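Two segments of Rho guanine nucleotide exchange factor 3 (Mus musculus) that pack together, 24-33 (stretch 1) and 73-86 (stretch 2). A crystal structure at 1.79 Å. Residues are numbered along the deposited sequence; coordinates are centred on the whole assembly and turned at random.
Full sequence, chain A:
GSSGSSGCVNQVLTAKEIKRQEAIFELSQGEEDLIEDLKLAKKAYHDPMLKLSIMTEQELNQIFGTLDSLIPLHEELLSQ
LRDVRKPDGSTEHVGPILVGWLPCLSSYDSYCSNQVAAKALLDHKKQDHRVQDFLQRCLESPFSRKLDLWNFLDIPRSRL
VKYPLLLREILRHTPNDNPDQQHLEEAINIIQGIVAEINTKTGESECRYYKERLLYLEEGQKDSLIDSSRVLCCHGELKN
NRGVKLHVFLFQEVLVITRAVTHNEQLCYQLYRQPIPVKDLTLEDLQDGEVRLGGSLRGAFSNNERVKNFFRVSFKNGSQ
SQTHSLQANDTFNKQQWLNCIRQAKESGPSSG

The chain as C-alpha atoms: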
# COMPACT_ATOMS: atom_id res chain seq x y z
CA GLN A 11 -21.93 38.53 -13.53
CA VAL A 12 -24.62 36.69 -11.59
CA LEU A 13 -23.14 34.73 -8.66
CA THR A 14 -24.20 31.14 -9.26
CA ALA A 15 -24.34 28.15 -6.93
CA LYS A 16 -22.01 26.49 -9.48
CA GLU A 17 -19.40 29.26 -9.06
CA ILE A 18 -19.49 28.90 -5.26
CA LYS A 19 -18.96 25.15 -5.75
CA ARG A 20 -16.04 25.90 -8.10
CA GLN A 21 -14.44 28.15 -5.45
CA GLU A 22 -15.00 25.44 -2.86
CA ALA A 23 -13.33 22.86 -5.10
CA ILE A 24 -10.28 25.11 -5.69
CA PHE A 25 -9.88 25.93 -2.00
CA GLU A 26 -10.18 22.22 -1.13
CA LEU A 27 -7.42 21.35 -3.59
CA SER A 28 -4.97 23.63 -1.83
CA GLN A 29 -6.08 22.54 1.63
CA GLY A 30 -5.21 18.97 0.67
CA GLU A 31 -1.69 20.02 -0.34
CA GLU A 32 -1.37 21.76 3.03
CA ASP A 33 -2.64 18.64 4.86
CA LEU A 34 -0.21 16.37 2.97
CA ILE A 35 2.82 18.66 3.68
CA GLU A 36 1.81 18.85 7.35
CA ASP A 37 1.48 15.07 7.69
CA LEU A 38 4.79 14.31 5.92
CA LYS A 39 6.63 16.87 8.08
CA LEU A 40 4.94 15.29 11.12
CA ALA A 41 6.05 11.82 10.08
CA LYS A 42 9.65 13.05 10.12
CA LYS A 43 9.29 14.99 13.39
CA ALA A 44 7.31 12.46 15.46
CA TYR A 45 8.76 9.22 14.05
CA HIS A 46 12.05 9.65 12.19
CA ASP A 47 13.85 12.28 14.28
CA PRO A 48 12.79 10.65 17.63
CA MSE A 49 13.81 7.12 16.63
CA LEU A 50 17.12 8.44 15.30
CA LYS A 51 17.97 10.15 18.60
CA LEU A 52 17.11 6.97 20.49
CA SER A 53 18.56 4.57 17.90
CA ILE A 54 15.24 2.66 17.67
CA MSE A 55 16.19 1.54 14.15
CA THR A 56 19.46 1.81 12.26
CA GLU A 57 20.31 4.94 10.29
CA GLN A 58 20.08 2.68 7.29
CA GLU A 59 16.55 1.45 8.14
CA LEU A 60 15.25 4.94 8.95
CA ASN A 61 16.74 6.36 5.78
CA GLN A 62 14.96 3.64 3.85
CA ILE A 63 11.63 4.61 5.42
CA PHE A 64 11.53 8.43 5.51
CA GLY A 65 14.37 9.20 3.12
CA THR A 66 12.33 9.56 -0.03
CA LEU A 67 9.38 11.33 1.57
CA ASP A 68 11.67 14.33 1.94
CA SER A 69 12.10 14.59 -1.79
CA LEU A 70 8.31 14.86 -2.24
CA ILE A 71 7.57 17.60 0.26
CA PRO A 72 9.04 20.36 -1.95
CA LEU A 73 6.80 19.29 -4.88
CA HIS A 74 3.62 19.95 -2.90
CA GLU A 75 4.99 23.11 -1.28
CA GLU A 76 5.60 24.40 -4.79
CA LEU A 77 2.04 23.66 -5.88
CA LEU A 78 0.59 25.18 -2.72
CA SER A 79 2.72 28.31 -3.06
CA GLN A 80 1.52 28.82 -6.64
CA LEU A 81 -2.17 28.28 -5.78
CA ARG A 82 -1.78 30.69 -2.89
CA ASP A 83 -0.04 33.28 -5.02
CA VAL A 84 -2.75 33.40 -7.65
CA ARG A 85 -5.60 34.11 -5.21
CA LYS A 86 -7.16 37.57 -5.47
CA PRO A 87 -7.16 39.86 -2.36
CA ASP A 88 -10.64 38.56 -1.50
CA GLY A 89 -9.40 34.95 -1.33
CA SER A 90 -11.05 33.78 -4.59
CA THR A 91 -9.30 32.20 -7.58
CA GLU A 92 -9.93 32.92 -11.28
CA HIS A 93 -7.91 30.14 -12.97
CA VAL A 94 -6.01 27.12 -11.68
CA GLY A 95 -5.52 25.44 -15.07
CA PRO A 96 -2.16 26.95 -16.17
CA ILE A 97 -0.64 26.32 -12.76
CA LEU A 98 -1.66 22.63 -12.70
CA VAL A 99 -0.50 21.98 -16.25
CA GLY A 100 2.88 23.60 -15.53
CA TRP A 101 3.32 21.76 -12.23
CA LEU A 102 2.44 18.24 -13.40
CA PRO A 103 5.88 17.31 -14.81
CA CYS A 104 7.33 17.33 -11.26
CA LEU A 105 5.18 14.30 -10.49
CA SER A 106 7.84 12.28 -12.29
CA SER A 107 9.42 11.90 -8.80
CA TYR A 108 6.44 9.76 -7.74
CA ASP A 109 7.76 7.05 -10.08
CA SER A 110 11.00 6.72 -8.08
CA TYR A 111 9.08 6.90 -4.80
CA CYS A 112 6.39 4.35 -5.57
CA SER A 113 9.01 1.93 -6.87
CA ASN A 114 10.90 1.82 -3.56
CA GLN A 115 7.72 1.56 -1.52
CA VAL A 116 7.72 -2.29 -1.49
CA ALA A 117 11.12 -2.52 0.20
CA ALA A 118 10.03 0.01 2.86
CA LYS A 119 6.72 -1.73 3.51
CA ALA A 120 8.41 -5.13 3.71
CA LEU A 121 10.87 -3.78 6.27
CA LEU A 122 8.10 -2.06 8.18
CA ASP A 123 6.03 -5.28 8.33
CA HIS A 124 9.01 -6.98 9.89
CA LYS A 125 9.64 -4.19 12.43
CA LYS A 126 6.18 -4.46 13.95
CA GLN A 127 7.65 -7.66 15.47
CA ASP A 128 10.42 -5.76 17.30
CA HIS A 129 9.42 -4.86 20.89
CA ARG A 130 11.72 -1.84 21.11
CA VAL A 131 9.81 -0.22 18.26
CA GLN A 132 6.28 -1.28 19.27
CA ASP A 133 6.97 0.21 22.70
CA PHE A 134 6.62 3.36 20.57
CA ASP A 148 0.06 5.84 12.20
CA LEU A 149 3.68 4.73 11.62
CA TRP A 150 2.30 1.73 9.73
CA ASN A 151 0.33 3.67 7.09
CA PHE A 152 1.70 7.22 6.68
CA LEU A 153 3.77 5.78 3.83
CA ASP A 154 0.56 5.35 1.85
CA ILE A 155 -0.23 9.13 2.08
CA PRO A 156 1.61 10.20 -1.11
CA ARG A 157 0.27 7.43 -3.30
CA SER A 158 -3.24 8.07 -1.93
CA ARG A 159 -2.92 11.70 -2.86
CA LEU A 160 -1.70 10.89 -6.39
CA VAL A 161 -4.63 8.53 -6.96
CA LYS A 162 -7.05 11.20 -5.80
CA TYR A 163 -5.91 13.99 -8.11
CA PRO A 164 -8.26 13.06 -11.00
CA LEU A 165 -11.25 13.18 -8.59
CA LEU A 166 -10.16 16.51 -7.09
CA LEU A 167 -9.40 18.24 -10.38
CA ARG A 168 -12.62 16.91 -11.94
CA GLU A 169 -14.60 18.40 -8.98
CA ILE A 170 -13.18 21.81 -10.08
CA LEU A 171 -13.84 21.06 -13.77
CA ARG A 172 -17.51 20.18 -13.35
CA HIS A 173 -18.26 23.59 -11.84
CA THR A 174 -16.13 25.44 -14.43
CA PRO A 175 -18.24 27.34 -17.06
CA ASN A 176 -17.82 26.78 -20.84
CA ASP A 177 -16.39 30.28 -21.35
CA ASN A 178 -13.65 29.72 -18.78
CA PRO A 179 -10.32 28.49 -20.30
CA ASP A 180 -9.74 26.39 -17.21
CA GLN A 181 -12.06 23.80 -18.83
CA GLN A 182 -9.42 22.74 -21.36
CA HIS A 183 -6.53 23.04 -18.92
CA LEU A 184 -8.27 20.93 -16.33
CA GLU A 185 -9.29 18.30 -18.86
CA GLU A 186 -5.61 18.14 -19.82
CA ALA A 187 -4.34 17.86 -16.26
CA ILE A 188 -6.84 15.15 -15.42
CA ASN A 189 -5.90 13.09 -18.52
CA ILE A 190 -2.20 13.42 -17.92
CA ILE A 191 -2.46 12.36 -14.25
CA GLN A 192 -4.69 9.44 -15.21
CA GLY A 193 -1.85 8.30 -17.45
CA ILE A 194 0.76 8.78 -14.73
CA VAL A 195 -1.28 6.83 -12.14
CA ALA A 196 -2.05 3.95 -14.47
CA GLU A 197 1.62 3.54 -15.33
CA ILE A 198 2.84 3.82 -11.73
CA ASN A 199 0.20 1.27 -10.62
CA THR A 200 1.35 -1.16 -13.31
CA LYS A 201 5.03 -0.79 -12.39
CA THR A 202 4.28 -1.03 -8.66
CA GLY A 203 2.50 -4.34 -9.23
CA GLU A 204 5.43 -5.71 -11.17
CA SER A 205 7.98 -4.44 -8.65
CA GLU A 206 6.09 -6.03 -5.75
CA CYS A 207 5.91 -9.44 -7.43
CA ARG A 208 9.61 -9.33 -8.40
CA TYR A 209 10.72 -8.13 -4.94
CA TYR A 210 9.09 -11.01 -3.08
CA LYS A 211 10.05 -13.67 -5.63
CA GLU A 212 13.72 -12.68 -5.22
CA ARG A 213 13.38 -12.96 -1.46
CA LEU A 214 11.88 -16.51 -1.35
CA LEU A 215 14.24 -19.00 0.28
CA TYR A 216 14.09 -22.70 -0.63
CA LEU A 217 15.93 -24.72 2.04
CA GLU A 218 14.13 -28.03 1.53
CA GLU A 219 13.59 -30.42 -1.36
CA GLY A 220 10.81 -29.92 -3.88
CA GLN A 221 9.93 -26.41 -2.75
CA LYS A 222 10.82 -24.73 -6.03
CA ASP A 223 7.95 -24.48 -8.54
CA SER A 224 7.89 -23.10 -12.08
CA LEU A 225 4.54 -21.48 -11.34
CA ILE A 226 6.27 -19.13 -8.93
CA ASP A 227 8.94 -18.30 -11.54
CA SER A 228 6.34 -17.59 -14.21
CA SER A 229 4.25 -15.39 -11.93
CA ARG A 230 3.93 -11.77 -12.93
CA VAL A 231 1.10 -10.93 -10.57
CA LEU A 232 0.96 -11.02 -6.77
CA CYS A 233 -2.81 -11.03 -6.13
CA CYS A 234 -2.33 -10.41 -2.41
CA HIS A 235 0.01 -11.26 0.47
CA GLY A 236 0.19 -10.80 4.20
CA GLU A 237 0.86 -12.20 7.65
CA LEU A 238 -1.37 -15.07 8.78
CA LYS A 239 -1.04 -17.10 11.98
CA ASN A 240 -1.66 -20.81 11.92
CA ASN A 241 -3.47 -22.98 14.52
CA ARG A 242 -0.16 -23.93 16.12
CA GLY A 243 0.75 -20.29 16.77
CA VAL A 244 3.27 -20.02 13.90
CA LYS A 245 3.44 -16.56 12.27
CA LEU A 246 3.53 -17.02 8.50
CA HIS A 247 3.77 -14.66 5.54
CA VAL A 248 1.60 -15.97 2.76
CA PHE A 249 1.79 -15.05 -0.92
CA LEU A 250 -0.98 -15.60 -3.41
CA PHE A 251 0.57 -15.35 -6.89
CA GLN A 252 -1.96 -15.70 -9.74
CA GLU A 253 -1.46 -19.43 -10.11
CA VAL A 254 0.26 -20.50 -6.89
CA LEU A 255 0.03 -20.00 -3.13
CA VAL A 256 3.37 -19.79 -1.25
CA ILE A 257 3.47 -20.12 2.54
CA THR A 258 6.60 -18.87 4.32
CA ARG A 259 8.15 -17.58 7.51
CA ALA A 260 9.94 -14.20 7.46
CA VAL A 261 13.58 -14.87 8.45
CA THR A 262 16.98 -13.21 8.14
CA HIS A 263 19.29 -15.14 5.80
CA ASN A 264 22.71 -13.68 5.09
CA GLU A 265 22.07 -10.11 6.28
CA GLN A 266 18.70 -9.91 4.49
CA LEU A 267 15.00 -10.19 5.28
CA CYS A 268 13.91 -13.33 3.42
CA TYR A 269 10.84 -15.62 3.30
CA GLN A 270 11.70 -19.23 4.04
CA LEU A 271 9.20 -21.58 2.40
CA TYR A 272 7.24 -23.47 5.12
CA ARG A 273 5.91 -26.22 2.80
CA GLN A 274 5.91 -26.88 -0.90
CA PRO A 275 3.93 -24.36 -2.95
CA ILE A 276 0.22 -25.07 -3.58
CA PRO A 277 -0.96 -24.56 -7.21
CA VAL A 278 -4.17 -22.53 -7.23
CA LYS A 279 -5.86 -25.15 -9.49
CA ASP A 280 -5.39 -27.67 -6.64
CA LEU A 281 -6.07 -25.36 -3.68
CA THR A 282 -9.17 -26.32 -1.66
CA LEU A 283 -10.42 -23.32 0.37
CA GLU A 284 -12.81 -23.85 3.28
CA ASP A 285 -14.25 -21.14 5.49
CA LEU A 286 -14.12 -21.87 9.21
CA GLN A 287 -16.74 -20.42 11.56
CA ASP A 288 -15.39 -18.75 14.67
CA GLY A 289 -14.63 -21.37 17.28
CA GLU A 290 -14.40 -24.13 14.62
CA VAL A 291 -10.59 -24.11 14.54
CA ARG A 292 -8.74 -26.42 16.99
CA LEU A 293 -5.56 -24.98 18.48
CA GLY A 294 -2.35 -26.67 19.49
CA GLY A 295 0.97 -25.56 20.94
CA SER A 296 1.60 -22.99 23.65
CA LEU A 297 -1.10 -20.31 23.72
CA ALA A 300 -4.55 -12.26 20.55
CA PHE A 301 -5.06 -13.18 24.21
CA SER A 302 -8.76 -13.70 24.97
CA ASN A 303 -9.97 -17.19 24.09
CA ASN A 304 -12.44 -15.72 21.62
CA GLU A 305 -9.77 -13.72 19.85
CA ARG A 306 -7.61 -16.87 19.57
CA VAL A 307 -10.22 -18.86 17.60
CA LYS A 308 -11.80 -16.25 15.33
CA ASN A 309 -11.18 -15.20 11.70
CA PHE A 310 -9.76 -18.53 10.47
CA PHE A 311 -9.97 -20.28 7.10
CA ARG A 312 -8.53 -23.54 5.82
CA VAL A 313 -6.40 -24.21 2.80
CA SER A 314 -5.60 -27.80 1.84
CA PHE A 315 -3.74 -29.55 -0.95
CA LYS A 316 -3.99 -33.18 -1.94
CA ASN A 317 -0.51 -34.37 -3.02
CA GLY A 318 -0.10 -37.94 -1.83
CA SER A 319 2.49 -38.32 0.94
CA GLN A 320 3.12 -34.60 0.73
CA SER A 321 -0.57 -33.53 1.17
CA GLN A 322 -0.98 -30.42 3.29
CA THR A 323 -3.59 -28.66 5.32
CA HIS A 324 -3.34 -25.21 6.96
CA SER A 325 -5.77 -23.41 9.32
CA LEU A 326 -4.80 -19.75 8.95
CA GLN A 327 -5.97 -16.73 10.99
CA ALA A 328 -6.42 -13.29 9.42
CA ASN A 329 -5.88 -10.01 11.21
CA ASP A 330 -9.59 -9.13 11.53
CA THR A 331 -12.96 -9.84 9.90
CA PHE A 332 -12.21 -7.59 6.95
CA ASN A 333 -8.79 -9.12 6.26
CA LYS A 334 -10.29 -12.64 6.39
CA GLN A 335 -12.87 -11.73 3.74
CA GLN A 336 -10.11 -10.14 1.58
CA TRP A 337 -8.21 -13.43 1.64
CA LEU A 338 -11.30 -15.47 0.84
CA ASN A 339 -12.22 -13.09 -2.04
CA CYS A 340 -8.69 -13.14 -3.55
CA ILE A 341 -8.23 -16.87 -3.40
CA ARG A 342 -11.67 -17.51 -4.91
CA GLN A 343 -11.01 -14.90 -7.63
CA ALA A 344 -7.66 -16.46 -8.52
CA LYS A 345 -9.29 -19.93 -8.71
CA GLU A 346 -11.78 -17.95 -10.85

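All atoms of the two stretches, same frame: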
# COMPACT_ATOMS: atom_id res chain seq x y z
N ILE A 24 -11.64 24.58 -5.56
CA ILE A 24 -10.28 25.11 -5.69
C ILE A 24 -9.63 25.27 -4.30
O ILE A 24 -8.46 24.94 -4.08
CB ILE A 24 -10.33 26.45 -6.42
CG1 ILE A 24 -10.64 26.19 -7.89
CG2 ILE A 24 -8.98 27.20 -6.30
CD1 ILE A 24 -10.99 27.48 -8.66
N PHE A 25 -10.41 25.75 -3.34
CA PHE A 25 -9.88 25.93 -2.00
C PHE A 25 -9.51 24.56 -1.41
O PHE A 25 -8.46 24.41 -0.79
CB PHE A 25 -10.92 26.63 -1.10
CG PHE A 25 -10.31 27.25 0.12
CD1 PHE A 25 -9.62 28.45 0.02
CD2 PHE A 25 -10.34 26.60 1.34
CE1 PHE A 25 -8.97 28.99 1.12
CE2 PHE A 25 -9.68 27.13 2.46
CZ PHE A 25 -9.00 28.31 2.33
N GLU A 26 -10.39 23.57 -1.63
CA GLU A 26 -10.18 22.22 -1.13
C GLU A 26 -8.90 21.61 -1.68
O GLU A 26 -8.17 20.92 -0.96
CB GLU A 26 -11.39 21.33 -1.48
CG GLU A 26 -12.63 21.62 -0.56
CD GLU A 26 -13.97 21.22 -1.18
OE1 GLU A 26 -13.99 20.38 -2.10
OE2 GLU A 26 -15.01 21.76 -0.74
N LEU A 27 -8.65 21.84 -2.97
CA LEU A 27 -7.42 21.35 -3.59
C LEU A 27 -6.21 21.84 -2.81
O LEU A 27 -5.34 21.07 -2.43
CB LEU A 27 -7.31 21.86 -5.02
CG LEU A 27 -5.98 21.49 -5.70
CD1 LEU A 27 -5.91 19.98 -5.81
CD2 LEU A 27 -5.92 22.11 -7.13
N SER A 28 -6.14 23.13 -2.54
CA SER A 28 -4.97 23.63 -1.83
C SER A 28 -4.95 23.15 -0.37
O SER A 28 -3.87 22.87 0.19
CB SER A 28 -4.90 25.17 -1.89
OG SER A 28 -5.64 25.70 -0.82
N GLN A 29 -6.11 23.01 0.25
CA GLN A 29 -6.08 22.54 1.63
C GLN A 29 -5.50 21.13 1.70
O GLN A 29 -4.87 20.75 2.69
CB GLN A 29 -7.47 22.51 2.29
CG GLN A 29 -8.08 23.90 2.51
CD GLN A 29 -9.40 23.84 3.28
OE1 GLN A 29 -9.54 24.40 4.40
NE2 GLN A 29 -10.37 23.13 2.70
N GLY A 30 -5.73 20.33 0.65
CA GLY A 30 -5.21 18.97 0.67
C GLY A 30 -3.70 18.93 0.55
O GLY A 30 -3.05 18.01 1.07
N GLU A 31 -3.15 19.91 -0.17
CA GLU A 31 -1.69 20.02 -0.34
C GLU A 31 -1.14 20.37 1.07
O GLU A 31 -0.17 19.77 1.55
CB GLU A 31 -1.35 21.15 -1.32
CG GLU A 31 -1.84 20.87 -2.77
CD GLU A 31 -1.22 19.60 -3.29
OE1 GLU A 31 0.00 19.46 -3.15
OE2 GLU A 31 -1.95 18.73 -3.81
N GLU A 32 -1.79 21.34 1.70
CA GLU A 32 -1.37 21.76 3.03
C GLU A 32 -1.40 20.59 4.01
O GLU A 32 -0.43 20.41 4.77
CB GLU A 32 -2.26 22.90 3.52
CG GLU A 32 -1.91 23.42 4.90
CD GLU A 32 -2.59 24.77 5.16
OE1 GLU A 32 -3.73 24.96 4.67
OE2 GLU A 32 -1.99 25.63 5.83
N ASP A 33 -2.48 19.82 3.99
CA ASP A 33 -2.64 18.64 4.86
C ASP A 33 -1.54 17.59 4.59
O ASP A 33 -0.99 16.98 5.53
CB ASP A 33 -4.01 17.97 4.62
CG ASP A 33 -5.17 18.78 5.20
OD1 ASP A 33 -4.92 19.75 5.94
OD2 ASP A 33 -6.35 18.45 4.90
N LEU A 73 7.71 19.30 -3.72
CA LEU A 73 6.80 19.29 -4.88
C LEU A 73 5.43 19.89 -4.54
O LEU A 73 4.84 20.66 -5.31
CB LEU A 73 6.56 17.86 -5.37
CG LEU A 73 7.78 16.97 -5.55
CD1 LEU A 73 7.35 15.68 -6.21
CD2 LEU A 73 8.82 17.71 -6.36
N HIS A 74 4.92 19.49 -3.39
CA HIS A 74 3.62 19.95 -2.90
C HIS A 74 3.71 21.39 -2.37
O HIS A 74 2.81 22.22 -2.59
CB HIS A 74 3.12 18.92 -1.87
CG HIS A 74 2.86 17.58 -2.48
ND1 HIS A 74 1.77 17.33 -3.28
CD2 HIS A 74 3.58 16.43 -2.46
CE1 HIS A 74 1.82 16.09 -3.74
NE2 HIS A 74 2.91 15.52 -3.25
N GLU A 75 4.83 21.75 -1.74
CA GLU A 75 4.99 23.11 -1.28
C GLU A 75 4.97 24.02 -2.48
O GLU A 75 4.42 25.12 -2.42
CB GLU A 75 6.31 23.30 -0.50
CG GLU A 75 6.34 22.53 0.82
CD GLU A 75 7.68 22.68 1.55
OE1 GLU A 75 8.73 22.29 0.98
OE2 GLU A 75 7.67 23.19 2.69
N GLU A 76 5.58 23.58 -3.59
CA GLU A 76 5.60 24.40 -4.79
C GLU A 76 4.19 24.57 -5.32
O GLU A 76 3.81 25.66 -5.70
CB GLU A 76 6.47 23.78 -5.88
CG GLU A 76 6.52 24.61 -7.15
CD GLU A 76 7.17 25.95 -6.94
OE1 GLU A 76 8.12 26.02 -6.13
OE2 GLU A 76 6.76 26.93 -7.58
N LEU A 77 3.40 23.50 -5.35
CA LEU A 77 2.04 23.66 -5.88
C LEU A 77 1.24 24.58 -4.96
O LEU A 77 0.56 25.50 -5.41
CB LEU A 77 1.34 22.31 -6.02
CG LEU A 77 -0.13 22.45 -6.40
CD1 LEU A 77 -0.28 23.21 -7.71
CD2 LEU A 77 -0.75 21.05 -6.44
N LEU A 78 1.31 24.34 -3.67
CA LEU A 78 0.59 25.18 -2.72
C LEU A 78 0.95 26.66 -2.86
O LEU A 78 0.09 27.52 -2.86
CB LEU A 78 0.86 24.68 -1.31
CG LEU A 78 0.14 25.40 -0.16
CD1 LEU A 78 -1.36 25.30 -0.36
CD2 LEU A 78 0.55 24.74 1.15
N SER A 79 2.25 26.94 -2.94
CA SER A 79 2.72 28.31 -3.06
C SER A 79 2.12 28.98 -4.29
O SER A 79 1.69 30.13 -4.22
CB SER A 79 4.26 28.32 -3.15
OG SER A 79 4.72 29.63 -3.38
N GLN A 80 2.08 28.27 -5.41
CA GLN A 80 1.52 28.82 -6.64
C GLN A 80 0.01 29.06 -6.54
O GLN A 80 -0.50 30.08 -7.03
CB GLN A 80 1.85 27.91 -7.82
CG GLN A 80 3.32 28.04 -8.27
CD GLN A 80 3.63 27.17 -9.46
OE1 GLN A 80 2.94 27.22 -10.48
NE2 GLN A 80 4.70 26.39 -9.36
N LEU A 81 -0.71 28.12 -5.94
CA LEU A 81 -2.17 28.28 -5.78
C LEU A 81 -2.46 29.44 -4.85
O LEU A 81 -3.43 30.18 -5.03
CB LEU A 81 -2.77 27.01 -5.21
CG LEU A 81 -2.72 25.83 -6.17
CD1 LEU A 81 -3.07 24.60 -5.38
CD2 LEU A 81 -3.67 26.04 -7.37
N ARG A 82 -1.59 29.62 -3.85
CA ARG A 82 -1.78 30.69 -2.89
C ARG A 82 -1.53 32.03 -3.56
O ARG A 82 -2.31 32.98 -3.44
CB ARG A 82 -0.79 30.54 -1.71
CG ARG A 82 -0.82 31.77 -0.80
CD ARG A 82 0.14 31.69 0.40
NE ARG A 82 -0.20 32.73 1.38
CZ ARG A 82 0.16 32.72 2.66
NH1 ARG A 82 0.90 31.74 3.16
NH2 ARG A 82 -0.29 33.67 3.47
N ASP A 83 -0.45 32.07 -4.32
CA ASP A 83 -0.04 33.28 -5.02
C ASP A 83 -1.03 33.85 -6.02
O ASP A 83 -1.09 35.06 -6.22
CB ASP A 83 1.29 33.00 -5.73
CG ASP A 83 1.70 34.14 -6.62
OD1 ASP A 83 2.02 35.20 -6.06
OD2 ASP A 83 1.69 33.96 -7.86
N VAL A 84 -1.80 32.98 -6.67
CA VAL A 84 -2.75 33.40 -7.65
C VAL A 84 -4.08 33.90 -7.08
O VAL A 84 -4.85 34.53 -7.79
CB VAL A 84 -2.98 32.26 -8.68
CG1 VAL A 84 -3.73 31.10 -8.04
CG2 VAL A 84 -3.69 32.79 -9.88
N ARG A 85 -4.34 33.64 -5.80
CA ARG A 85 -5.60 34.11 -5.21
C ARG A 85 -5.72 35.62 -5.23
O ARG A 85 -4.72 36.33 -5.05
CB ARG A 85 -5.72 33.68 -3.75
CG ARG A 85 -6.11 32.26 -3.55
CD ARG A 85 -6.08 31.89 -2.08
NE ARG A 85 -6.24 30.45 -1.93
CZ ARG A 85 -5.93 29.77 -0.83
NH1 ARG A 85 -5.44 30.41 0.24
NH2 ARG A 85 -6.07 28.45 -0.80
N LYS A 86 -6.92 36.12 -5.46
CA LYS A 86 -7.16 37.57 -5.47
C LYS A 86 -7.18 37.98 -3.99
O LYS A 86 -7.21 37.12 -3.09
CB LYS A 86 -8.51 37.86 -6.13
CG LYS A 86 -8.59 37.51 -7.63
CD LYS A 86 -10.06 37.43 -8.03
CE LYS A 86 -10.35 38.09 -9.38
NZ LYS A 86 -11.83 38.16 -9.64

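Two helices run roughly antiparallel and pack through a small leucine-lined contact, with one buried hydrogen bond near one end and an arginine reaching in at the other. Their axes approach to 9.2 Å, and their N-to-C directions differ by 146°. About 496 Å² of surface is buried between them, both sides summed. The backbones come close at two places. The CA atoms of Ser 28 and Leu 78 are 5.8 Å apart, and those of Glu 31 and His 74 are 5.9 Å apart.

Ser 28 lies at the centre. Its CA-to-CB bond points toward the second helix, and its side chain is small, which suits a place where the backbones are this close. Leu 78 starts out sideways, but its end turns in. Its CD1 lies 3.5 Å from Ser 28 O and 3.9 Å from Ser 28 CB. The carbonyl oxygen of Ser 28 also accepts the helical hydrogen bond from Glu 32 N, at 3.0 Å, so the methyl group packs against an oxygen whose polar need is already met. Leu 78 CD2 reaches the next turn of the first helix, 4.0 Å from Glu 32 CA. One leucine thus spans two residues, Ser 28 and Glu 32, with its two methyls.

Leu 81 points toward the first helix one turn further along. Its CD1 is 4.0 Å from Ser 28 CB and 4.2 Å from Leu 27 CD2. The latter is an apolar contact between two buried leucines. Leu 27 sets out sideways, and its t, p rotamer brings its end nearer the second helix.

Glu 31 has more area covered by the other stretch than any other residue here. Its chi1 and chi2 are both m, so the side chain folds rather than extends. Glu 31 OE1 accepts a hydrogen bond from His 74 ND1 at 2.8 Å, with an N-H...acceptor angle of 154°. The oxygen sits at the edge of the imidazole ring, near its plane, where a ring nitrogen can donate well. Glu 31 OE2 and His 74 NE2 are hydrogen-bonded elsewhere in the structure. The buried polar groups are therefore not left unpaired. Leu 77 packs against the carboxylate: its CD2 is 3.5 Å from Glu 31 CD. Glu 31 CB lies 4.2 Å from Leu 78 CB.

Beyond the second helix, Arg 85 turns back toward the first. Its long, largely extended side chain places Phe 25 CE1 over one face of the guanidinium, 3.5 Å from Arg 85 NH2. Phe 25 itself points away at CA-to-CB, but with chi1 t its ring end comes nearer. At the guanidinium edge, Ser 28 OG is 2.8 Å from Arg 85 NH2. The pair is close, but the angle is poor for a hydrogen bond. Ser 28 OG donates a hydrogen bond to Phe 25 O within its own helix, at 3.1 Å.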